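PDB 2UVP: DNA replication regulator protein HobA from Helicobacter pylori, which is required for initiation of DNA replication, where it increases the binding of DnaA to the oriC region. Local coordinates for residues H49-S62 against Y113-E125. Residues are numbered along the deposited sequence; the frame is centred on the assembly and turned at random.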
loop_
_atom_site.group_PDB
_atom_site.type_symbol
_atom_site.label_atom_id
_atom_site.label_comp_id
_atom_site.label_asym_id
_atom_site.label_seq_id
_atom_site.Cartn_x
_atom_site.Cartn_y
_atom_site.Cartn_z
ATOM N N HIS A 49 24.487 -6.046 -15.122
ATOM C CA HIS A 49 24.336 -5.589 -13.739
ATOM C C HIS A 49 23.667 -6.661 -12.902
ATOM O O HIS A 49 24.147 -7.019 -11.817
ATOM C CB HIS A 49 23.536 -4.299 -13.691
ATOM C CG HIS A 49 23.425 -3.712 -12.319
ATOM N ND1 HIS A 49 22.282 -3.801 -11.552
ATOM C CD2 HIS A 49 24.323 -3.025 -11.581
ATOM C CE1 HIS A 49 22.477 -3.173 -10.402
ATOM N NE2 HIS A 49 23.718 -2.721 -10.385
ATOM N N VAL A 50 22.561 -7.195 -13.411
ATOM C CA VAL A 50 21.876 -8.289 -12.737
ATOM C C VAL A 50 22.794 -9.493 -12.544
ATOM O O VAL A 50 22.870 -10.043 -11.451
ATOM C CB VAL A 50 20.569 -8.673 -13.472
ATOM C CG1 VAL A 50 19.983 -9.984 -12.917
ATOM C CG2 VAL A 50 19.568 -7.513 -13.392
ATOM N N LEU A 51 23.540 -9.867 -13.584
ATOM C CA LEU A 51 24.446 -11.013 -13.504
ATOM C C LEU A 51 25.550 -10.819 -12.488
ATOM O O LEU A 51 26.069 -11.788 -11.934
ATOM C CB LEU A 51 25.094 -11.258 -14.867
ATOM C CG LEU A 51 24.383 -12.232 -15.808
ATOM C CD1 LEU A 51 22.850 -12.178 -15.783
ATOM C CD2 LEU A 51 24.936 -12.028 -17.217
ATOM N N ASN A 52 25.929 -9.567 -12.290
ATOM C CA ASN A 52 26.999 -9.206 -11.380
ATOM C C ASN A 52 26.538 -9.101 -9.920
ATOM O O ASN A 52 27.330 -8.711 -9.057
ATOM C CB ASN A 52 27.630 -7.899 -11.834
ATOM C CG ASN A 52 28.584 -8.084 -13.007
ATOM O OD1 ASN A 52 29.078 -9.185 -13.254
ATOM N ND2 ASN A 52 28.859 -6.997 -13.725
ATOM N N GLY A 53 25.282 -9.468 -9.658
ATOM C CA GLY A 53 24.707 -9.408 -8.311
ATOM C C GLY A 53 24.086 -8.071 -7.960
ATOM O O GLY A 53 23.733 -7.815 -6.784
ATOM N N GLY A 54 23.927 -7.219 -8.967
ATOM C CA GLY A 54 23.351 -5.885 -8.772
ATOM C C GLY A 54 21.865 -5.892 -8.420
ATOM O O GLY A 54 21.136 -6.814 -8.768
ATOM N N SER A 55 21.428 -4.851 -7.725
ATOM C CA SER A 55 20.017 -4.650 -7.403
ATOM C C SER A 55 19.387 -3.630 -8.361
ATOM O O SER A 55 20.070 -2.744 -8.897
ATOM C CB SER A 55 19.856 -4.194 -5.929
ATOM O OG SER A 55 20.588 -3.009 -5.690
ATOM N N LEU A 56 18.084 -3.763 -8.608
ATOM C CA LEU A 56 17.363 -2.787 -9.424
ATOM C C LEU A 56 16.389 -2.031 -8.541
ATOM O O LEU A 56 15.517 -2.636 -7.896
ATOM C CB LEU A 56 16.598 -3.468 -10.572
ATOM C CG LEU A 56 17.452 -4.160 -11.631
ATOM C CD1 LEU A 56 16.542 -4.985 -12.517
ATOM C CD2 LEU A 56 18.208 -3.115 -12.441
ATOM N N LEU A 57 16.561 -0.716 -8.479
ATOM C CA LEU A 57 15.687 0.115 -7.657
ATOM C C LEU A 57 14.753 0.786 -8.642
ATOM O O LEU A 57 15.164 1.683 -9.391
ATOM C CB LEU A 57 16.493 1.154 -6.861
ATOM C CG LEU A 57 17.092 0.678 -5.517
ATOM C CD1 LEU A 57 17.988 -0.518 -5.656
ATOM C CD2 LEU A 57 17.830 1.878 -4.877
ATOM N N VAL A 58 13.499 0.355 -8.636
ATOM C CA VAL A 58 12.574 0.710 -9.707
ATOM C C VAL A 58 11.646 1.830 -9.263
ATOM O O VAL A 58 11.023 1.773 -8.189
ATOM C CB VAL A 58 11.726 -0.530 -10.174
ATOM C CG1 VAL A 58 10.975 -0.194 -11.466
ATOM C CG2 VAL A 58 12.620 -1.749 -10.439
ATOM N N SER A 59 11.536 2.861 -10.099
ATOM C CA SER A 59 10.631 3.967 -9.831
ATOM C C SER A 59 9.860 4.321 -11.110
ATOM O O SER A 59 10.288 3.961 -12.223
ATOM C CB SER A 59 11.404 5.202 -9.331
ATOM O OG SER A 59 12.391 5.613 -10.259
ATOM N N ALA A 60 8.753 5.038 -10.941
ATOM C CA ALA A 60 7.918 5.480 -12.093
ATOM C C ALA A 60 7.169 6.726 -11.716
ATOM O O ALA A 60 6.874 6.955 -10.529
ATOM C CB ALA A 60 6.934 4.395 -12.493
ATOM N N ASP A 61 6.796 7.509 -12.726
ATOM C CA ASP A 61 5.963 8.683 -12.494
ATOM C C ASP A 61 4.548 8.304 -12.022
ATOM O O ASP A 61 4.174 7.123 -12.026
ATOM C CB ASP A 61 5.989 9.626 -13.729
ATOM C CG ASP A 61 5.237 9.074 -14.941
ATOM O OD1 ASP A 61 4.372 8.182 -14.807
ATOM O OD2 ASP A 61 5.493 9.579 -16.056
ATOM N N SER A 62 3.780 9.300 -11.575
ATOM C CA SER A 62 2.463 9.035 -11.002
ATOM C C SER A 62 1.580 8.198 -11.953
ATOM O O SER A 62 0.982 7.195 -11.534
ATOM C CB SER A 62 1.771 10.350 -10.559
ATOM O OG SER A 62 1.937 11.385 -11.526
ATOM N N TYR A 113 22.763 -0.302 0.027
ATOM C CA TYR A 113 22.802 -1.315 -1.022
ATOM C C TYR A 113 24.216 -1.564 -1.519
ATOM O O TYR A 113 24.993 -0.620 -1.675
ATOM C CB TYR A 113 21.907 -0.889 -2.207
ATOM C CG TYR A 113 20.464 -0.685 -1.789
ATOM C CD1 TYR A 113 19.597 -1.780 -1.685
ATOM C CD2 TYR A 113 19.975 0.584 -1.487
ATOM C CE1 TYR A 113 18.265 -1.606 -1.272
ATOM C CE2 TYR A 113 18.641 0.768 -1.076
ATOM C CZ TYR A 113 17.800 -0.334 -0.978
ATOM O OH TYR A 113 16.482 -0.168 -0.559
ATOM N N GLN A 114 24.526 -2.829 -1.765
ATOM C CA GLN A 114 25.852 -3.205 -2.237
ATOM C C GLN A 114 26.131 -2.654 -3.636
ATOM O O GLN A 114 27.248 -2.183 -3.913
ATOM C CB GLN A 114 26.022 -4.716 -2.232
ATOM C CG GLN A 114 26.177 -5.337 -0.844
ATOM C CD GLN A 114 26.686 -6.763 -0.922
ATOM O OE1 GLN A 114 26.282 -7.630 -0.142
ATOM N NE2 GLN A 114 27.572 -7.019 -1.881
ATOM N N ASN A 115 25.130 -2.708 -4.516
ATOM C CA ASN A 115 25.367 -2.387 -5.933
ATOM C C ASN A 115 24.044 -2.028 -6.619
ATOM O O ASN A 115 23.540 -2.817 -7.407
ATOM C CB ASN A 115 26.035 -3.603 -6.606
ATOM C CG ASN A 115 26.431 -3.358 -8.063
ATOM O OD1 ASN A 115 26.551 -2.223 -8.518
ATOM N ND2 ASN A 115 26.645 -4.444 -8.789
ATOM N N PRO A 116 23.493 -0.833 -6.325
ATOM C CA PRO A 116 22.186 -0.492 -6.896
ATOM C C PRO A 116 22.275 0.059 -8.318
ATOM O O PRO A 116 23.294 0.618 -8.703
ATOM C CB PRO A 116 21.686 0.603 -5.960
ATOM C CG PRO A 116 22.978 1.348 -5.603
ATOM C CD PRO A 116 24.004 0.251 -5.456
ATOM N N MET A 117 21.187 -0.102 -9.070
ATOM C CA MET A 117 21.012 0.561 -10.356
ATOM C C MET A 117 19.588 1.089 -10.343
ATOM O O MET A 117 18.673 0.363 -9.929
ATOM C CB MET A 117 21.222 -0.416 -11.524
ATOM C CG MET A 117 20.756 0.146 -12.866
ATOM S SD MET A 117 20.914 -0.993 -14.259
ATOM C CE MET A 117 22.654 -0.828 -14.629
ATOM N N PHE A 118 19.409 2.347 -10.749
ATOM C CA PHE A 118 18.087 2.963 -10.777
ATOM C C PHE A 118 17.415 2.672 -12.096
ATOM O O PHE A 118 17.983 2.952 -13.153
ATOM C CB PHE A 118 18.166 4.472 -10.603
ATOM C CG PHE A 118 18.667 4.896 -9.264
ATOM C CD1 PHE A 118 17.885 4.729 -8.125
ATOM C CD2 PHE A 118 19.916 5.483 -9.146
ATOM C CE1 PHE A 118 18.354 5.138 -6.866
ATOM C CE2 PHE A 118 20.401 5.893 -7.892
ATOM C CZ PHE A 118 19.622 5.722 -6.755
ATOM N N TRP A 119 16.210 2.128 -12.043
ATOM C CA TRP A 119 15.427 1.922 -13.271
ATOM C C TRP A 119 14.223 2.810 -13.143
ATOM O O TRP A 119 13.362 2.584 -12.281
ATOM C CB TRP A 119 14.995 0.471 -13.368
ATOM C CG TRP A 119 14.154 0.089 -14.555
ATOM C CD1 TRP A 119 13.629 0.911 -15.537
ATOM C CD2 TRP A 119 13.724 -1.233 -14.865
ATOM N NE1 TRP A 119 12.903 0.155 -16.438
ATOM C CE2 TRP A 119 12.936 -1.158 -16.041
ATOM C CE3 TRP A 119 13.910 -2.475 -14.249
ATOM C CZ2 TRP A 119 12.375 -2.291 -16.634
ATOM C CZ3 TRP A 119 13.361 -3.598 -14.829
ATOM C CH2 TRP A 119 12.593 -3.498 -16.023
ATOM N N HIS A 120 14.160 3.861 -13.960
ATOM C CA HIS A 120 13.061 4.814 -13.796
ATOM C C HIS A 120 12.260 4.882 -15.077
ATOM O O HIS A 120 12.844 4.904 -16.162
ATOM C CB HIS A 120 13.554 6.212 -13.408
ATOM C CG HIS A 120 12.452 7.215 -13.318
ATOM N ND1 HIS A 120 11.586 7.273 -12.244
ATOM C CD2 HIS A 120 12.001 8.130 -14.216
ATOM C CE1 HIS A 120 10.692 8.221 -12.459
ATOM N NE2 HIS A 120 10.898 8.722 -13.665
ATOM N N VAL A 121 10.938 4.945 -14.937
ATOM C CA VAL A 121 10.040 5.066 -16.088
ATOM C C VAL A 121 9.180 6.309 -16.011
ATOM O O VAL A 121 8.384 6.480 -15.082
ATOM C CB VAL A 121 9.111 3.838 -16.209
ATOM C CG1 VAL A 121 8.259 3.955 -17.477
ATOM C CG2 VAL A 121 9.954 2.562 -16.207
ATOM N N GLY A 122 9.325 7.178 -17.013
ATOM C CA GLY A 122 8.394 8.263 -17.212
ATOM C C GLY A 122 8.967 9.603 -16.793
ATOM O O GLY A 122 10.197 9.797 -16.778
ATOM N N LYS A 123 8.063 10.510 -16.460
ATOM C CA LYS A 123 8.428 11.871 -16.031
ATOM C C LYS A 123 9.224 11.829 -14.744
ATOM O O LYS A 123 8.987 10.954 -13.884
ATOM C CB LYS A 123 7.174 12.700 -15.802
ATOM C CG LYS A 123 6.361 12.947 -17.055
ATOM C CD LYS A 123 5.225 13.939 -16.807
ATOM C CE LYS A 123 4.172 13.373 -15.861
ATOM N NZ LYS A 123 2.893 14.161 -15.864
ATOM N N ILE A 124 10.134 12.792 -14.606
ATOM C CA ILE A 124 10.880 12.985 -13.363
ATOM C C ILE A 124 10.183 14.133 -12.619
ATOM O O ILE A 124 10.359 15.313 -12.960
ATOM C CB ILE A 124 12.373 13.263 -13.630
ATOM C CG1 ILE A 124 12.989 12.089 -14.406
ATOM C CG2 ILE A 124 13.106 13.505 -12.300
ATOM C CD1 ILE A 124 14.380 12.316 -14.982
ATOM N N GLU A 125 9.374 13.776 -11.628
ATOM C CA GLU A 125 8.391 14.709 -11.077
ATOM C C GLU A 125 8.900 15.609 -9.945
ATOM O O GLU A 125 8.180 16.500 -9.494
ATOM C CB GLU A 125 7.066 13.990 -10.752
ATOM C CG GLU A 125 6.347 13.528 -12.063
ATOM C CD GLU A 125 5.106 12.682 -11.849
ATOM O OE1 GLU A 125 5.198 11.644 -11.162
ATOM O OE2 GLU A 125 4.038 13.034 -12.404
HETATM O O HOH W 1 26.966 -6.900 -7.205
HETATM O O HOH W 2 22.543 -4.034 -4.153
#
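Leu57 and Met117 join the middle of two parallel strands, 55-60 and 116-121, through a nearly straight bond of 2.8 Å from Leu57 N to Met117 O. The ladder carries on with Trp119 N to Leu57 O and Ser59 N to Trp119 O, and ends at Asp61 N to Val121 O. On one face of the pair, the methyls of Leu57 divide the work: CD1 rests on Pro116 CB, while CD2 lies over one face of the Tyr113 ring and also meets Phe118 CE1 at 3.9 Å. Further along that face, Ser59 OG and His120 ND1 are hydrogen-bonded at 2.7 Å. The opposite nitrogen, His120 NE2, donates to Lys123 O in the ring plane, so the imidazole is pinned at both ends. On the other face, His49 is sandwiched between Gly54 CA and Met117 CB, the latter a CH-pi contact 3.5 Å from the ring centroid. Met117 CG stands anti to the backbone N (chi1 167°), and the bend at chi3 brings CE back against His49 CB. Leu56 CD1 and Val58 CG2 both reach Trp119 CE3.

Beyond the strand ends, Asp61 OD2 accepts Lys123 N at 2.8 Å on its anti side, while OD1 forms a salt bridge with Arg64. Glu125 OE1 takes Ser62 N on its syn side. At the other end, the Schellman motif at Gly53 closes helix 39-51 and turns the chain into strand 55-60. The pair is central to a parallel sheet of order 2-1-3-4-5, flanked by strands 88-90 and 139-143; helix 65-75 packs on the Val58 and Trp119 face and helix 127-133 on the Phe118 and His120 face, a three-layer alpha/beta sandwich consistent with the SIS clan.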